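Local atomic coordinates of putative Oleoyl-[acyl-carrier protein] thioesterase (Lactobacillus plantarum, PDB entry 2OWN), a protein that probably hydrolyses the thioester bond of oleoyl-[acyl-carrier protein] to release the free fatty acid, as acyl-ACP thioesterases built from hotdog domains do. Residues T32-I37 with I70-M75; V65-I70 with T114-M119; T83-G88 with W101-D106; Y97-I102 with L110-S115. One frame throughout, in Å; residues are numbered along the deposited sequence. Where two conformers were deposited one is given.

Interaction 1. Residues T32-I37 with I70-M75; sequences TTLIDI and IDITRM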
# COMPACT_ATOMS: atom_id res chain seq x y z
N THR B 32 5.14 -2.23 -6.94
CA THR B 32 3.70 -1.98 -6.72
C THR B 32 3.47 -0.45 -6.78
O THR B 32 2.65 -0.00 -7.58
CB THR B 32 3.21 -2.58 -5.40
OG1 THR B 32 3.56 -3.97 -5.37
CG2 THR B 32 1.70 -2.42 -5.24
N THR B 33 4.28 0.30 -6.01
CA THR B 33 4.23 1.79 -6.01
C THR B 33 4.53 2.42 -7.38
O THR B 33 3.85 3.36 -7.76
CB THR B 33 5.17 2.41 -4.96
OG1 THR B 33 4.68 2.06 -3.67
CG2 THR B 33 5.28 3.98 -5.06
N LEU B 34 5.54 1.88 -8.08
CA LEU B 34 5.97 2.37 -9.41
C LEU B 34 4.80 2.31 -10.40
O LEU B 34 4.52 3.31 -11.06
CB LEU B 34 7.18 1.60 -9.96
CG LEU B 34 7.86 2.19 -11.21
CD1 LEU B 34 8.52 3.52 -10.85
CD2 LEU B 34 8.89 1.23 -11.76
N ILE B 35 4.13 1.15 -10.47
CA ILE B 35 2.93 0.97 -11.34
C ILE B 35 1.76 1.82 -10.81
O ILE B 35 1.04 2.43 -11.62
CB ILE B 35 2.52 -0.53 -11.50
CG1 ILE B 35 3.64 -1.31 -12.21
CG2 ILE B 35 1.22 -0.69 -12.28
CD1 ILE B 35 4.00 -0.84 -13.62
N ASP B 36 1.57 1.85 -9.48
CA ASP B 36 0.52 2.68 -8.82
C ASP B 36 0.54 4.17 -9.26
O ASP B 36 -0.50 4.71 -9.68
CB ASP B 36 0.57 2.62 -7.27
CG ASP B 36 -0.05 1.36 -6.66
OD1 ASP B 36 -0.89 0.67 -7.26
OD2 ASP B 36 0.28 1.13 -5.47
N ILE B 37 1.73 4.78 -9.18
CA ILE B 37 1.92 6.21 -9.56
C ILE B 37 1.87 6.44 -11.08
O ILE B 37 1.47 7.52 -11.50
CB ILE B 37 3.18 6.86 -8.87
CG1 ILE B 37 4.52 6.33 -9.41
CG2 ILE B 37 3.05 6.72 -7.33
CD1 ILE B 37 5.75 6.87 -8.67
N ILE B 70 9.40 -2.35 -18.35
CA ILE B 70 9.90 -1.29 -17.43
C ILE B 70 11.43 -1.27 -17.46
O ILE B 70 12.03 -2.32 -17.24
CB ILE B 70 9.42 -1.54 -15.97
CG1 ILE B 70 7.90 -1.83 -15.89
CG2 ILE B 70 9.80 -0.36 -15.05
CD1 ILE B 70 7.41 -2.17 -14.51
N ASP B 71 12.02 -0.11 -17.76
CA ASP B 71 13.47 0.13 -17.80
C ASP B 71 13.74 0.97 -16.56
O ASP B 71 13.32 2.12 -16.53
CB ASP B 71 13.85 0.86 -19.11
CG ASP B 71 15.36 1.15 -19.24
OD1 ASP B 71 16.20 0.66 -18.45
OD2 ASP B 71 15.72 1.87 -20.20
N ILE B 72 14.43 0.41 -15.57
CA ILE B 72 14.73 1.09 -14.29
C ILE B 72 16.20 1.52 -14.16
O ILE B 72 17.09 0.67 -14.14
CB ILE B 72 14.32 0.19 -13.07
CG1 ILE B 72 12.83 -0.21 -13.15
CG2 ILE B 72 14.60 0.90 -11.73
CD1 ILE B 72 12.37 -1.13 -12.08
N THR B 73 16.44 2.85 -14.10
CA THR B 73 17.77 3.45 -13.87
C THR B 73 17.99 3.34 -12.35
O THR B 73 19.02 2.85 -11.90
CB THR B 73 17.86 4.90 -14.39
OG1 THR B 73 17.64 4.90 -15.81
CG2 THR B 73 19.22 5.52 -14.09
N ARG B 74 17.03 3.88 -11.59
CA ARG B 74 17.00 3.73 -10.12
C ARG B 74 15.56 3.94 -9.63
O ARG B 74 14.84 4.75 -10.22
CB ARG B 74 17.97 4.64 -9.35
CG ARG B 74 17.65 6.13 -9.26
CD ARG B 74 18.59 6.79 -8.31
NE ARG B 74 18.26 8.19 -8.14
CZ ARG B 74 17.35 8.71 -7.30
NH1 ARG B 74 16.57 7.94 -6.52
NH2 ARG B 74 17.19 10.04 -7.27
N MSE B 75 15.18 3.24 -8.56
CA MSE B 75 13.84 3.38 -7.99
C MSE B 75 13.76 4.67 -7.18
O MSE B 75 14.79 5.09 -6.62
CB MSE B 75 13.45 2.18 -7.10
CG MSE B 75 13.36 0.88 -7.88
SE MSE B 75 11.91 0.91 -9.18
CE MSE B 75 10.41 0.52 -8.03
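The long central helix of a hotdog domain, here residues 31-48, is wrapped by a curved antiparallel sheet, and this contact joins its first turns to the end of strand 61-72 and the loop beyond. Segments 32-37 and 70-72 run at 117° to each other with their axes 12.0 Å apart, so buried aliphatic side chains bridge the distance between the two backbones. Leu34 carries most of the contact. Its CG stands anti to the backbone N (chi1 -169°), and methyl CD2 meets Ile70 CG2 tip to tip at 3.8 Å. The same methyl lies 4.0 Å from Met75 SE and, more loosely, 4.2 Å from Ile72 CD1, so three residues gather round one branch. Ile70 and Ile72, two apart on the strand, offer the helix a beta-branched surface well suited to extended backbone. Met75, deposited as selenomethionine, starts from the loop; its unbranched chain bends at chi2 and again at chi3 (-80°), folding CE back to within 3.9 Å of Leu34 CB. Elsewhere on the helix, the carbonyl of Asp36 accepts a hydrogen bond from Tyr20 of the second subunit, so this helical turn touches both sheet and dimer partner. The next residue after Leu34, Ile35, crosses Ile70 obliquely, its terminal methyl CD1 resting 3.8 Å from Ile70 CD1.

Interaction 2. Residues V65-I70 with T114-M119; sequences VTQYAI and TSIWVM. With SO4 (sulfate ion), chain O.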
# COMPACT_ATOMS: atom_id res chain seq x y z
N VAL B 65 -4.90 -3.61 -19.30
CA VAL B 65 -3.47 -3.70 -19.66
C VAL B 65 -3.09 -5.18 -19.81
O VAL B 65 -3.39 -5.99 -18.92
CB VAL B 65 -2.48 -2.95 -18.68
CG1 VAL B 65 -2.49 -3.51 -17.27
CG2 VAL B 65 -1.05 -2.96 -19.25
N THR B 66 -2.53 -5.52 -20.97
CA THR B 66 -2.07 -6.86 -21.32
C THR B 66 -0.56 -7.03 -21.13
O THR B 66 -0.12 -8.13 -20.78
CB THR B 66 -2.44 -7.23 -22.78
OG1 THR B 66 -1.85 -6.29 -23.70
CG2 THR B 66 -3.95 -7.23 -22.97
N GLN B 67 0.23 -5.95 -21.35
CA GLN B 67 1.69 -5.97 -21.25
C GLN B 67 2.34 -4.72 -20.62
O GLN B 67 1.79 -3.63 -20.74
CB GLN B 67 2.28 -6.05 -22.67
CG GLN B 67 1.68 -7.11 -23.61
CD GLN B 67 2.39 -7.24 -24.95
OE1 GLN B 67 3.47 -6.69 -25.17
NE2 GLN B 67 1.77 -7.99 -25.85
N TYR B 68 3.50 -4.93 -19.98
CA TYR B 68 4.39 -3.88 -19.42
C TYR B 68 5.87 -4.25 -19.67
O TYR B 68 6.24 -5.41 -19.54
CB TYR B 68 4.28 -3.62 -17.90
CG TYR B 68 3.11 -2.85 -17.39
CD1 TYR B 68 2.97 -1.47 -17.69
CD2 TYR B 68 2.20 -3.42 -16.48
CE1 TYR B 68 1.88 -0.70 -17.17
CE2 TYR B 68 1.11 -2.66 -15.94
CZ TYR B 68 0.96 -1.30 -16.29
OH TYR B 68 -0.10 -0.56 -15.79
N ALA B 69 6.66 -3.24 -20.04
CA ALA B 69 8.13 -3.32 -20.21
C ALA B 69 8.61 -2.11 -19.40
O ALA B 69 8.23 -1.00 -19.72
CB ALA B 69 8.55 -3.23 -21.65
N ILE B 70 9.40 -2.35 -18.35
CA ILE B 70 9.90 -1.29 -17.43
C ILE B 70 11.43 -1.27 -17.46
O ILE B 70 12.03 -2.32 -17.24
CB ILE B 70 9.42 -1.54 -15.97
CG1 ILE B 70 7.90 -1.83 -15.89
CG2 ILE B 70 9.80 -0.36 -15.05
CD1 ILE B 70 7.41 -2.17 -14.51
N THR B 114 6.79 1.19 -20.86
CA THR B 114 6.04 1.04 -22.12
C THR B 114 4.97 -0.01 -21.80
O THR B 114 5.18 -0.87 -20.92
CB THR B 114 6.91 0.63 -23.34
OG1 THR B 114 7.51 -0.65 -23.14
CG2 THR B 114 7.99 1.67 -23.59
N SER B 115 3.83 0.07 -22.48
CA SER B 115 2.70 -0.85 -22.25
C SER B 115 1.72 -1.00 -23.41
O SER B 115 1.65 -0.12 -24.26
CB SER B 115 1.92 -0.38 -21.02
OG SER B 115 1.45 0.94 -21.23
N ILE B 116 0.96 -2.10 -23.37
CA ILE B 116 -0.08 -2.45 -24.34
C ILE B 116 -1.41 -2.62 -23.57
O ILE B 116 -1.43 -3.28 -22.52
CB ILE B 116 0.26 -3.72 -25.16
CG1 ILE B 116 1.59 -3.57 -25.93
CG2 ILE B 116 -0.86 -4.06 -26.17
CD1 ILE B 116 1.61 -2.48 -26.99
N TRP B 117 -2.48 -2.02 -24.10
CA TRP B 117 -3.84 -2.05 -23.53
C TRP B 117 -4.87 -2.47 -24.59
O TRP B 117 -4.72 -2.11 -25.76
CB TRP B 117 -4.22 -0.67 -23.00
CG TRP B 117 -3.36 -0.12 -21.90
CD1 TRP B 117 -2.12 0.45 -22.02
CD2 TRP B 117 -3.71 -0.02 -20.51
NE1 TRP B 117 -1.66 0.87 -20.79
CE2 TRP B 117 -2.61 0.60 -19.85
CE3 TRP B 117 -4.84 -0.40 -19.76
CZ2 TRP B 117 -2.60 0.85 -18.45
CZ3 TRP B 117 -4.84 -0.15 -18.35
CH2 TRP B 117 -3.72 0.47 -17.72
N VAL B 118 -5.91 -3.19 -24.15
CA VAL B 118 -7.02 -3.68 -25.01
C VAL B 118 -8.39 -3.35 -24.38
O VAL B 118 -8.50 -3.28 -23.14
CB VAL B 118 -6.92 -5.20 -25.29
CG1 VAL B 118 -5.65 -5.51 -26.07
CG2 VAL B 118 -6.96 -6.03 -23.99
N MSE B 119 -9.43 -3.15 -25.22
CA MSE B 119 -10.79 -2.86 -24.73
C MSE B 119 -11.57 -4.16 -24.58
O MSE B 119 -11.82 -4.85 -25.57
CB MSE B 119 -11.56 -1.89 -25.62
CG MSE B 119 -10.85 -0.58 -25.87
SE MSE B 119 -12.10 0.88 -26.20
CE MSE B 119 -12.65 1.12 -24.36
S SO4 O . 3.26 -10.52 -27.93
O1 SO4 O . 4.67 -10.37 -27.60
O2 SO4 O . 2.59 -11.18 -26.81
O3 SO4 O . 2.69 -9.20 -28.14
O4 SO4 O . 3.10 -11.30 -29.14
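Gln67 leaves the sheet alongside Ile116, its antiparallel hydrogen-bonded partner, the two side chains pointing the same way. Its CB lies 4.0 Å from Ile116 CB, and CG, anti to the carbonyl carbon (chi1 -47°), keeps to the same neighbour. With the chain extended beyond CG (chi2 -175°), OE1 passes 3.7 Å from Ile116 CG1, while NE2 donates a 2.7 Å hydrogen bond to O3 of a sulfate, probably from the crystallisation liquor. Glutamine's methylenes pack on Ile116 while its amide ends at the partly exposed surface, where it can bond whatever the solvent supplies, here the sulfate. The backbone here forms a classic beta bulge: Thr66 and Gln67 both face Ile116, whose O takes a bond of 2.9 Å from Thr66 N and a weak one of 3.4 Å from Gln67 N. Beyond the bulge, Val65 pairs with Trp117 on the other side of the sheet. Val65 CB sits 3.4 Å from the centroid of the indole six-membered ring, 4° off its normal, a CH-pi contact over the face. Trp117 NE1 donates to Ser115 OG at 3.1 Å, and that hydroxyl in turn donates to Arg98 O, which helps fix the indole's rotation. Strand 61-72 runs between strands 109-121 and 200-209, and the face bearing Tyr68 turns toward Ile35 and Val39 of helix 31-48.

Interaction 3. Residues T83-G88 with W101-D106; sequences TIAVRG and WIRDAD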
# COMPACT_ATOMS: atom_id res chain seq x y z
N THR B 83 8.48 13.30 -10.67
CA THR B 83 7.61 13.80 -11.72
C THR B 83 7.22 12.58 -12.57
O THR B 83 8.12 11.88 -13.06
CB THR B 83 8.31 14.89 -12.55
OG1 THR B 83 8.60 16.00 -11.69
CG2 THR B 83 7.45 15.38 -13.71
N ILE B 84 5.91 12.31 -12.68
CA ILE B 84 5.37 11.18 -13.48
C ILE B 84 4.75 11.79 -14.75
O ILE B 84 3.69 12.41 -14.67
CB ILE B 84 4.30 10.28 -12.76
CG1 ILE B 84 4.77 9.77 -11.39
CG2 ILE B 84 3.91 9.08 -13.66
CD1 ILE B 84 4.65 10.76 -10.27
N ALA B 85 5.44 11.63 -15.89
CA ALA B 85 4.98 12.10 -17.21
C ALA B 85 4.35 10.89 -17.91
O ALA B 85 4.88 9.78 -17.78
CB ALA B 85 6.13 12.65 -18.02
N VAL B 86 3.24 11.11 -18.62
CA VAL B 86 2.49 10.05 -19.34
C VAL B 86 2.02 10.52 -20.73
O VAL B 86 1.79 11.71 -20.93
CB VAL B 86 1.30 9.54 -18.46
CG1 VAL B 86 0.24 10.64 -18.25
CG2 VAL B 86 0.67 8.29 -19.06
N ARG B 87 1.89 9.57 -21.67
CA ARG B 87 1.46 9.84 -23.05
C ARG B 87 0.79 8.63 -23.71
O ARG B 87 1.37 7.53 -23.70
CB ARG B 87 2.68 10.31 -23.88
CG ARG B 87 2.41 10.66 -25.36
CD ARG B 87 3.60 11.35 -26.02
NE ARG B 87 4.78 10.49 -26.21
CZ ARG B 87 5.98 10.86 -26.69
NH1 ARG B 87 6.25 12.13 -27.04
NH2 ARG B 87 6.95 9.94 -26.80
N GLY B 88 -0.41 8.83 -24.29
CA GLY B 88 -1.16 7.81 -25.04
C GLY B 88 -0.56 8.06 -26.42
O GLY B 88 -1.11 8.82 -27.21
N TRP B 101 7.05 8.06 -17.98
CA TRP B 101 8.41 8.46 -17.55
C TRP B 101 8.36 8.94 -16.11
O TRP B 101 7.58 9.85 -15.82
CB TRP B 101 8.97 9.59 -18.40
CG TRP B 101 9.14 9.27 -19.81
CD1 TRP B 101 10.29 8.90 -20.43
CD2 TRP B 101 8.13 9.31 -20.81
NE1 TRP B 101 10.07 8.69 -21.77
CE2 TRP B 101 8.75 8.94 -22.04
CE3 TRP B 101 6.75 9.63 -20.80
CZ2 TRP B 101 8.03 8.86 -23.26
CZ3 TRP B 101 6.02 9.56 -22.03
CH2 TRP B 101 6.67 9.17 -23.24
N ILE B 102 9.13 8.30 -15.23
CA ILE B 102 9.26 8.69 -13.81
C ILE B 102 10.63 9.38 -13.79
O ILE B 102 11.63 8.72 -14.13
CB ILE B 102 9.20 7.50 -12.84
CG1 ILE B 102 7.97 6.60 -13.08
CG2 ILE B 102 9.23 7.98 -11.40
CD1 ILE B 102 6.65 7.27 -12.93
N ARG B 103 10.64 10.67 -13.42
CA ARG B 103 11.85 11.51 -13.36
C ARG B 103 12.04 12.13 -11.98
O ARG B 103 11.06 12.31 -11.23
CB ARG B 103 11.77 12.64 -14.40
CG ARG B 103 11.64 12.19 -15.86
CD ARG B 103 11.66 13.39 -16.80
NE ARG B 103 11.67 13.03 -18.22
CZ ARG B 103 10.61 12.94 -19.06
NH1 ARG B 103 9.35 13.21 -18.68
NH2 ARG B 103 10.83 12.59 -20.34
N ASP B 104 13.30 12.47 -11.64
CA ASP B 104 13.64 13.11 -10.34
C ASP B 104 13.40 14.63 -10.38
O ASP B 104 13.02 15.16 -11.44
CB ASP B 104 15.08 12.73 -9.84
CG ASP B 104 16.24 13.32 -10.67
OD1 ASP B 104 16.09 14.19 -11.56
OD2 ASP B 104 17.38 12.88 -10.38
N ALA B 105 13.62 15.30 -9.24
CA ALA B 105 13.47 16.78 -9.10
C ALA B 105 14.33 17.61 -10.09
O ALA B 105 13.89 18.68 -10.53
CB ALA B 105 13.74 17.22 -7.65
N ASP B 106 15.52 17.09 -10.43
CA ASP B 106 16.46 17.72 -11.39
C ASP B 106 16.19 17.35 -12.88
O ASP B 106 16.93 17.82 -13.75
CB ASP B 106 17.92 17.38 -11.02
CG ASP B 106 18.31 17.85 -9.60
OD1 ASP B 106 17.84 18.92 -9.14
OD2 ASP B 106 19.12 17.15 -8.96
O HOH W 1 11.50 17.08 -12.58
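Four backbone hydrogen bonds hold this antiparallel ladder: Thr83 N to Arg103 O, Arg103 N to Thr83 O, Ala85 N to Trp101 O and Trp101 N to Ala85 O, each 2.8 Å long. None is bent below 161° at the hydrogen, as expected of a regular pair of strands in the hairpin 81-91/95-103. Where the strand gives way to loop, a water continues the link, donating to Asp104 O at 2.7 Å and bonding Thr83 OG1 at 3.2 Å. Between the bonded pairs, Ile84 and Ile102 lie side by side; methyl CD1 of Ile102 presses to 3.4 Å from Ile84 CG2, tighter than usual van der Waals contact, on the face covered by helix 31-48. The other face carries Trp101, Ala85, Arg87 and Arg103. The small Ala85 leaves room for long neighbours: Arg103 NH1 comes within 3.3 Å of its CB, and the guanidinium lays one face over Trp101 CB. The indole, with CG anti to the carbonyl carbon, lies edge-on to the Ala85-Arg87 backbone, CE3 being 3.6 Å from Ala85 O. Arg87 approaches obliquely, its NH2 3.7 Å from Trp101 CH2 and its guanidinium plane 85° from the ring. An alanine in place of Trp101 would remove the indole edge at CH2, CZ3 and CE3 and would probably leave the Arg87 side chain and the Ala85 carbonyl less well packed. The contact is thus two-sided, aliphatic toward the helix and, on its partly exposed face, a mixture of indole and arginine whose charges can stay near solvent.

Interaction 4. Residues Y97-I102 with L110-S115; sequences YREFWI and LAYITS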
# COMPACT_ATOMS: atom_id res chain seq x y z
N TYR B 97 -0.92 1.72 -27.43
CA TYR B 97 0.47 1.85 -26.93
C TYR B 97 0.58 3.08 -26.01
O TYR B 97 0.41 4.21 -26.49
CB TYR B 97 1.44 1.93 -28.11
CG TYR B 97 2.91 2.08 -27.74
CD1 TYR B 97 3.59 1.04 -27.07
CD2 TYR B 97 3.64 3.23 -28.12
CE1 TYR B 97 4.98 1.16 -26.73
CE2 TYR B 97 5.03 3.37 -27.79
CZ TYR B 97 5.69 2.32 -27.09
OH TYR B 97 7.02 2.45 -26.78
N ARG B 98 0.86 2.86 -24.71
CA ARG B 98 0.98 3.92 -23.69
C ARG B 98 2.37 3.92 -23.02
O ARG B 98 2.82 2.87 -22.53
CB ARG B 98 -0.13 3.75 -22.67
CG ARG B 98 -0.17 4.78 -21.51
CD ARG B 98 -1.49 4.74 -20.75
NE ARG B 98 -2.53 5.42 -21.54
CZ ARG B 98 -2.90 6.71 -21.43
NH1 ARG B 98 -2.37 7.56 -20.53
NH2 ARG B 98 -3.85 7.17 -22.25
N GLU B 99 3.00 5.10 -22.99
CA GLU B 99 4.32 5.33 -22.40
C GLU B 99 4.24 6.17 -21.11
O GLU B 99 3.35 7.03 -20.99
CB GLU B 99 5.23 6.04 -23.40
CG GLU B 99 5.66 5.17 -24.57
CD GLU B 99 6.49 5.95 -25.54
OE1 GLU B 99 5.92 6.62 -26.43
OE2 GLU B 99 7.72 5.84 -25.47
N PHE B 100 5.17 5.90 -20.19
CA PHE B 100 5.28 6.62 -18.89
C PHE B 100 6.76 6.90 -18.58
O PHE B 100 7.61 6.04 -18.86
CB PHE B 100 4.76 5.83 -17.68
CG PHE B 100 3.42 5.16 -17.87
CD1 PHE B 100 3.32 3.97 -18.62
CD2 PHE B 100 2.27 5.63 -17.18
CE1 PHE B 100 2.08 3.30 -18.78
CE2 PHE B 100 1.02 4.95 -17.33
CZ PHE B 100 0.93 3.79 -18.13
N TRP B 101 7.05 8.06 -17.98
CA TRP B 101 8.41 8.46 -17.55
C TRP B 101 8.36 8.94 -16.11
O TRP B 101 7.58 9.85 -15.82
CB TRP B 101 8.97 9.59 -18.40
CG TRP B 101 9.14 9.27 -19.81
CD1 TRP B 101 10.29 8.90 -20.43
CD2 TRP B 101 8.13 9.31 -20.81
NE1 TRP B 101 10.07 8.69 -21.77
CE2 TRP B 101 8.75 8.94 -22.04
CE3 TRP B 101 6.75 9.63 -20.80
CZ2 TRP B 101 8.03 8.86 -23.26
CZ3 TRP B 101 6.02 9.56 -22.03
CH2 TRP B 101 6.67 9.17 -23.24
N ILE B 102 9.13 8.30 -15.23
CA ILE B 102 9.26 8.69 -13.81
C ILE B 102 10.63 9.38 -13.79
O ILE B 102 11.63 8.72 -14.13
CB ILE B 102 9.20 7.50 -12.84
CG1 ILE B 102 7.97 6.60 -13.08
CG2 ILE B 102 9.23 7.98 -11.40
CD1 ILE B 102 6.65 7.27 -12.93
N LEU B 110 14.45 8.23 -13.89
CA LEU B 110 14.51 7.18 -12.86
C LEU B 110 13.97 5.87 -13.45
O LEU B 110 14.59 4.81 -13.24
CB LEU B 110 13.70 7.60 -11.62
CG LEU B 110 14.16 8.86 -10.88
CD1 LEU B 110 13.28 9.07 -9.65
CD2 LEU B 110 15.62 8.79 -10.45
N ALA B 111 12.81 5.94 -14.12
CA ALA B 111 12.19 4.79 -14.78
C ALA B 111 11.43 5.18 -16.06
O ALA B 111 10.97 6.32 -16.19
CB ALA B 111 11.27 4.03 -13.82
N TYR B 112 11.37 4.24 -17.00
CA TYR B 112 10.68 4.37 -18.31
C TYR B 112 9.84 3.10 -18.50
O TYR B 112 10.40 2.00 -18.52
CB TYR B 112 11.69 4.58 -19.43
CG TYR B 112 11.13 4.48 -20.84
CD1 TYR B 112 10.16 5.40 -21.30
CD2 TYR B 112 11.60 3.49 -21.74
CE1 TYR B 112 9.64 5.32 -22.63
CE2 TYR B 112 11.08 3.40 -23.07
CZ TYR B 112 10.11 4.32 -23.50
OH TYR B 112 9.61 4.24 -24.77
N ILE B 113 8.52 3.29 -18.64
CA ILE B 113 7.55 2.22 -18.80
C ILE B 113 6.84 2.32 -20.14
O ILE B 113 6.43 3.42 -20.53
CB ILE B 113 6.47 2.23 -17.67
CG1 ILE B 113 7.11 2.21 -16.27
CG2 ILE B 113 5.48 1.06 -17.83
CD1 ILE B 113 6.11 2.25 -15.11
N THR B 114 6.79 1.19 -20.86
CA THR B 114 6.04 1.04 -22.12
C THR B 114 4.97 -0.01 -21.80
O THR B 114 5.18 -0.87 -20.92
CB THR B 114 6.91 0.63 -23.34
OG1 THR B 114 7.51 -0.65 -23.14
CG2 THR B 114 7.99 1.67 -23.59
N SER B 115 3.83 0.07 -22.48
CA SER B 115 2.70 -0.85 -22.25
C SER B 115 1.72 -1.00 -23.41
O SER B 115 1.65 -0.12 -24.26
CB SER B 115 1.92 -0.38 -21.02
OG SER B 115 1.45 0.94 -21.23
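This is a beta-hairpin contact in the sheet of the hotdog domain, where strands 95-103 and 109-121 pair antiparallel beside helix 31-48. Near the turn it opens with a classic beta bulge: Leu110 and Ala111 both face Ile102, whose O accepts from Leu110 N at 2.9 Å and from Ala111 N at 3.0 Å. Further along, Phe100 N donates to Ile113 O at 2.8 Å, and Ile113 N returns a bond to Phe100 O. On the helix-facing side, Phe100 CD1 packs 3.7 Å from Ile113 CG2; the flat ring reaches Ala38 and Ser42 of the helix, while the branched Ile113 packs on Tyr68 and Ile70 of the next strand. The opposite face is more polar. Tyr112, CG anti to the backbone N (chi1 169°), lies alongside Trp101 with the ring planes at an oblique 36°. Tyr112 CD1 sits over one indole face, 3.3 Å from Trp101 NE1. At its tip, OH donates a 2.6 Å hydrogen bond to Glu99 OE2, using the anti lone pair of that oxygen, which lies at the phenol edge while the carboxylate plane stands 73° from the ring. Glu99 OE1 is engaged with Ser89 and, weakly, with Arg87, so the carboxylate is gripped at both oxygens and likely to stay ionised. A leucine in place of Tyr112 would lose the bond to OE2 and would probably leave the indole less well covered. At the far end, Tyr97 crosses Thr114 obliquely, Tyr97 OH lying 3.4 Å from Thr114 CG2.

Overall arrangement
From the N terminus, helix 31-48 comes first, and interaction 1 closes a loop from it to the end of strand 61-72. Interaction 2 opens earlier on that strand, at 65-70, and closes on 114-119, so the two cross and share Ile70. Within the long span of interaction 2 falls interaction 3, which pairs 81-91 with 95-103; interaction 4 starts on that second strand, shares Trp101 and Ile102 with interaction 3, and ends on strand 109-121 together with interaction 2. The three sheet contacts thus give the strand order 61-72, 109-121, 95-103, 81-91, while interaction 1 fixes the helix against the first of these, its Leu34 also touching Ile102.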